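Long-range contacts in beta-phenylalanine aminotransferase (Variovorax paradoxus, PDB 4AO9), which catalyses the pyridoxal-5'-phosphate-dependent transfer of the amino group of beta-phenylalanine, as a class-III aminotransferase: residues E95-V100 with E261-R266; G375-A380 with R418-L423. All blocks are in the same frame, centred on the assembly; numbering follows the deposited sequence.

Contact 1. Residues E95-V100 with E261-R266. With PLP (pyridoxal-5'-phosphate), chain C.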
# COMPACT_ATOMS: atom_id res chain seq x y z
N GLU A 95 4.53 -17.03 -0.92
CA GLU A 95 3.95 -15.70 -1.05
C GLU A 95 4.54 -14.91 -2.21
O GLU A 95 4.82 -13.71 -2.11
CB GLU A 95 4.02 -14.95 0.29
CG GLU A 95 2.96 -13.84 0.44
CD GLU A 95 1.55 -14.38 0.43
OE1 GLU A 95 0.97 -14.53 -0.66
OE2 GLU A 95 1.00 -14.64 1.51
N TYR A 96 4.73 -15.60 -3.33
CA TYR A 96 5.18 -14.97 -4.57
C TYR A 96 6.48 -14.19 -4.34
O TYR A 96 6.66 -13.09 -4.85
CB TYR A 96 4.05 -14.10 -5.19
CG TYR A 96 3.01 -14.98 -5.85
CD1 TYR A 96 2.01 -15.62 -5.10
CD2 TYR A 96 3.06 -15.24 -7.22
CE1 TYR A 96 1.09 -16.48 -5.70
CE2 TYR A 96 2.14 -16.08 -7.82
CZ TYR A 96 1.16 -16.69 -7.06
OH TYR A 96 0.26 -17.54 -7.67
N THR A 97 7.37 -14.83 -3.57
CA THR A 97 8.72 -14.35 -3.19
C THR A 97 8.79 -13.54 -1.90
O THR A 97 9.88 -13.36 -1.36
CB THR A 97 9.53 -13.61 -4.31
OG1 THR A 97 9.08 -12.25 -4.40
CG2 THR A 97 9.42 -14.30 -5.66
N ALA A 98 7.65 -13.05 -1.40
CA ALA A 98 7.67 -12.30 -0.14
C ALA A 98 8.01 -13.19 1.05
O ALA A 98 8.61 -12.73 2.03
CB ALA A 98 6.33 -11.57 0.08
N GLY A 99 7.64 -14.47 0.96
CA GLY A 99 7.73 -15.41 2.09
C GLY A 99 9.04 -16.17 2.18
O GLY A 99 9.06 -17.36 2.51
N VAL A 100 10.16 -15.49 1.95
CA VAL A 100 11.46 -16.16 1.91
C VAL A 100 11.85 -16.77 3.26
O VAL A 100 12.68 -17.68 3.31
CB VAL A 100 12.58 -15.21 1.36
CG1 VAL A 100 13.04 -14.20 2.42
CG2 VAL A 100 13.75 -16.03 0.82
N GLU A 261 13.40 -3.86 -8.75
CA GLU A 261 14.00 -5.04 -8.12
C GLU A 261 13.13 -5.56 -6.98
O GLU A 261 13.61 -6.24 -6.07
CB GLU A 261 15.44 -4.78 -7.67
CG GLU A 261 16.40 -4.47 -8.84
CD GLU A 261 17.77 -5.06 -8.64
OE1 GLU A 261 17.91 -6.28 -8.82
OE2 GLU A 261 18.68 -4.31 -8.26
N VAL A 262 11.83 -5.30 -7.06
CA VAL A 262 10.92 -5.83 -6.03
C VAL A 262 11.09 -7.34 -5.90
O VAL A 262 11.11 -7.86 -4.79
CB VAL A 262 9.44 -5.44 -6.32
CG1 VAL A 262 8.47 -6.23 -5.42
CG2 VAL A 262 9.24 -3.93 -6.16
N MET A 263 11.24 -8.03 -7.02
CA MET A 263 11.55 -9.46 -7.00
C MET A 263 13.06 -9.72 -7.11
O MET A 263 13.63 -10.51 -6.35
CB MET A 263 10.80 -10.16 -8.12
CG MET A 263 10.60 -11.62 -7.89
SD MET A 263 9.40 -12.23 -9.07
CE MET A 263 7.83 -11.96 -8.26
N THR A 264 13.74 -9.05 -8.03
CA THR A 264 15.13 -9.43 -8.35
C THR A 264 16.16 -9.08 -7.27
O THR A 264 17.32 -9.54 -7.34
CB THR A 264 15.60 -8.87 -9.71
OG1 THR A 264 15.61 -7.45 -9.68
CG2 THR A 264 14.69 -9.34 -10.85
N SER A 265 15.79 -8.27 -6.28
CA SER A 265 16.77 -7.92 -5.24
C SER A 265 17.21 -9.13 -4.44
O SER A 265 18.29 -9.12 -3.88
CB SER A 265 16.22 -6.85 -4.29
OG SER A 265 15.26 -7.44 -3.44
N ARG A 266 16.38 -10.17 -4.41
CA ARG A 266 16.75 -11.40 -3.68
C ARG A 266 17.68 -12.34 -4.41
O ARG A 266 18.14 -13.33 -3.82
CB ARG A 266 15.53 -12.19 -3.18
CG ARG A 266 14.41 -12.41 -4.18
CD ARG A 266 13.26 -13.18 -3.51
NE ARG A 266 13.62 -14.57 -3.57
CZ ARG A 266 13.00 -15.60 -2.99
NH1 ARG A 266 11.90 -15.46 -2.23
NH2 ARG A 266 13.51 -16.80 -3.18
N1 PLP C . 7.06 -5.24 -9.15
C2 PLP C . 7.43 -6.52 -9.18
C2A PLP C . 8.58 -6.89 -10.13
C3 PLP C . 6.80 -7.46 -8.36
O3 PLP C . 7.19 -8.65 -8.41
C4 PLP C . 5.76 -7.10 -7.50
C4A PLP C . 5.05 -8.09 -6.56
C5 PLP C . 5.38 -5.74 -7.53
C6 PLP C . 6.05 -4.85 -8.37
C5A PLP C . 4.24 -5.20 -6.65
O4P PLP C . 4.43 -5.25 -5.30
P PLP C . 3.11 -5.23 -4.37
O1P PLP C . 2.32 -6.56 -4.67
O2P PLP C . 2.23 -3.99 -4.75
O3P PLP C . 3.62 -5.11 -2.97
O HOH W 1 10.94 -10.46 -3.51
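Arg266 reaches across to the loop 95-100 and gives one hydrogen bond, from NH1 to Thr97 O, at 3.0 Å. The oxygen lies in the guanidinium plane, but the N-H...O angle of 149° shows a bent bond. Val100 CG2 sits over one face of the same guanidinium, 3.6 Å from NH1. The arginine chain is bent at chi3 (-83°), which turns the guanidinium toward Thr97 and Val100. The second terminal nitrogen, NH2, is hydrogen-bonded to Leu423 O and Ser376 OG. Three hydrogen bonds through NH1 and NH2 thus hold the buried group, which should fix its rotation.

Met263 crosses Thr97 at about a right angle, with CG 3.7 Å from Thr97 CG2. Met263 CE lies 3.4 Å from PLP O3 and also touches Tyr96 O. Beside it, Val262 lays CG1 on the pyridine ring, 3.5 Å from PLP C4. Both residues belong to the cofactor pocket. Thr97 OG1 donates to Tyr96 O at 2.6 Å and accepts from a water, which also donates to Val262 O. This water ties the two loops together through Thr97 and Val262.

Phe420 and Leu377 of the neighbouring antiparallel strands pack on Thr97 and Met263. Loop 95-100 lies between strand 88-91 and helix 106-117; loop 261-266 runs from strand 256-260 toward helix 272-276.

Contact 2. Residues G375-A380 with R418-L423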
# COMPACT_ATOMS: atom_id res chain seq x y z
N GLY A 375 18.65 -18.29 -10.21
CA GLY A 375 18.78 -18.55 -8.78
C GLY A 375 17.57 -19.23 -8.17
O GLY A 375 17.12 -20.26 -8.66
N SER A 376 17.00 -18.61 -7.14
CA SER A 376 15.93 -19.24 -6.35
C SER A 376 14.52 -19.05 -6.92
O SER A 376 13.54 -19.44 -6.29
CB SER A 376 16.00 -18.74 -4.91
OG SER A 376 15.91 -17.32 -4.87
N LEU A 377 14.44 -18.47 -8.12
CA LEU A 377 13.16 -18.21 -8.80
C LEU A 377 13.15 -18.84 -10.18
O LEU A 377 14.05 -18.61 -10.98
CB LEU A 377 12.92 -16.71 -8.94
CG LEU A 377 13.01 -15.86 -7.66
CD1 LEU A 377 12.81 -14.38 -8.01
CD2 LEU A 377 12.00 -16.34 -6.64
N MET A 378 12.13 -19.64 -10.46
CA MET A 378 12.00 -20.24 -11.80
C MET A 378 10.54 -20.43 -12.17
O MET A 378 9.66 -20.30 -11.32
CB MET A 378 12.78 -21.56 -11.89
CG MET A 378 12.29 -22.61 -10.91
SD MET A 378 13.47 -23.94 -10.60
CE MET A 378 14.55 -23.14 -9.42
N ASN A 379 10.27 -20.74 -13.43
CA ASN A 379 8.90 -20.89 -13.91
C ASN A 379 8.82 -21.98 -14.97
O ASN A 379 9.61 -21.97 -15.92
CB ASN A 379 8.41 -19.55 -14.48
CG ASN A 379 6.90 -19.34 -14.34
OD1 ASN A 379 6.46 -18.36 -13.71
ND2 ASN A 379 6.09 -20.22 -14.93
N ALA A 380 7.86 -22.89 -14.80
CA ALA A 380 7.58 -23.94 -15.79
C ALA A 380 6.92 -23.32 -17.01
O ALA A 380 6.04 -22.46 -16.88
CB ALA A 380 6.67 -25.00 -15.18
N ARG A 418 0.37 -20.49 -12.19
CA ARG A 418 1.14 -20.04 -13.35
C ARG A 418 2.47 -20.78 -13.54
O ARG A 418 3.17 -20.51 -14.51
CB ARG A 418 1.33 -18.51 -13.36
CG ARG A 418 2.35 -17.95 -12.38
CD ARG A 418 2.23 -16.42 -12.29
NE ARG A 418 3.36 -15.82 -11.59
CZ ARG A 418 3.34 -14.63 -10.99
NH1 ARG A 418 2.23 -13.89 -10.99
NH2 ARG A 418 4.43 -14.18 -10.38
N GLY A 419 2.81 -21.70 -12.63
CA GLY A 419 4.03 -22.50 -12.76
C GLY A 419 5.27 -21.85 -12.16
O GLY A 419 6.38 -22.33 -12.36
N PHE A 420 5.07 -20.75 -11.44
CA PHE A 420 6.13 -20.02 -10.73
C PHE A 420 6.57 -20.80 -9.49
O PHE A 420 5.75 -21.13 -8.64
CB PHE A 420 5.56 -18.65 -10.34
CG PHE A 420 6.54 -17.68 -9.73
CD1 PHE A 420 7.91 -17.68 -10.04
CD2 PHE A 420 6.07 -16.68 -8.87
CE1 PHE A 420 8.78 -16.71 -9.47
CE2 PHE A 420 6.92 -15.71 -8.32
CZ PHE A 420 8.28 -15.73 -8.62
N VAL A 421 7.87 -21.11 -9.43
CA VAL A 421 8.48 -21.86 -8.34
C VAL A 421 9.42 -20.94 -7.58
O VAL A 421 10.27 -20.28 -8.18
CB VAL A 421 9.26 -23.07 -8.89
CG1 VAL A 421 10.08 -23.76 -7.79
CG2 VAL A 421 8.31 -24.05 -9.55
N VAL A 422 9.26 -20.91 -6.26
CA VAL A 422 9.98 -19.95 -5.42
C VAL A 422 10.58 -20.69 -4.23
O VAL A 422 9.83 -21.27 -3.44
CB VAL A 422 9.01 -18.86 -4.88
CG1 VAL A 422 9.71 -17.89 -3.92
CG2 VAL A 422 8.34 -18.08 -6.02
N LEU A 423 11.90 -20.67 -4.11
CA LEU A 423 12.54 -21.27 -2.94
C LEU A 423 12.47 -20.33 -1.75
O LEU A 423 12.52 -19.10 -1.89
CB LEU A 423 13.99 -21.66 -3.24
CG LEU A 423 14.28 -23.04 -3.86
CD1 LEU A 423 13.15 -23.66 -4.71
CD2 LEU A 423 15.60 -23.04 -4.59
O HOH W 2 6.20 -16.00 -12.43
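Two neighbouring strands of a three-stranded antiparallel sheet meet here, 377-381 in the middle and 420-422 at one side. Met378 and Val421 form the hydrogen-bonded pair: Met378 N reaches Val421 O at 3.0 Å, and Val421 N reaches Met378 O at 2.7 Å. Leu423 N to Ser376 O and Ala380 N to Gly419 O continue the ladder at its two ends.

On one face Leu377 and Val422 lie side by side, with Leu377 CD2 3.9 Å from Val422 CG1. Val422 CG2 covers the centre of one face of the Phe420 ring. Leu377 CB and Met378 O stand at the ring edge. Asn379 follows on this face, its OD1 3.5 Å from Phe420 CB. Its CG is anti to the backbone N (chi1 -150°), which carries the amide over Gly419. On the other face Met378 CG packs on Val421 CB at 3.7 Å.

Asn379 ND2 donates to Ala380 O at 3.0 Å. A water lies 2.7 Å from Asn379 OD1 and accepts from Arg418 NE; it also lies over the opposite face of the Phe420 ring, toward the rim. The amide nitrogen is therefore held by Ala380 O, and the oxygen probably through the water. This link may limit the freedom of the arginine, whose side chain lies about 6 Å from the cofactor, between nearest atoms.

In the fold
From the N terminus, the chain passes strand 88-91 and enters the loop 95-100. It then builds much of the seven-stranded sheet before strand 256-260 brings 261-266 back to close contact 1. Contact 2 opens later, after helix 341-365, and closes a shorter loop that holds helix 398-410. The two contacts follow in series and neither nest nor cross. In space their centres are about 11 Å apart and they touch, sharing one arginine and one hydrophobic patch. The small antiparallel sheet is thereby joined to the C-terminal end of strand 256-260 in the large sheet, where the cofactor pocket lies.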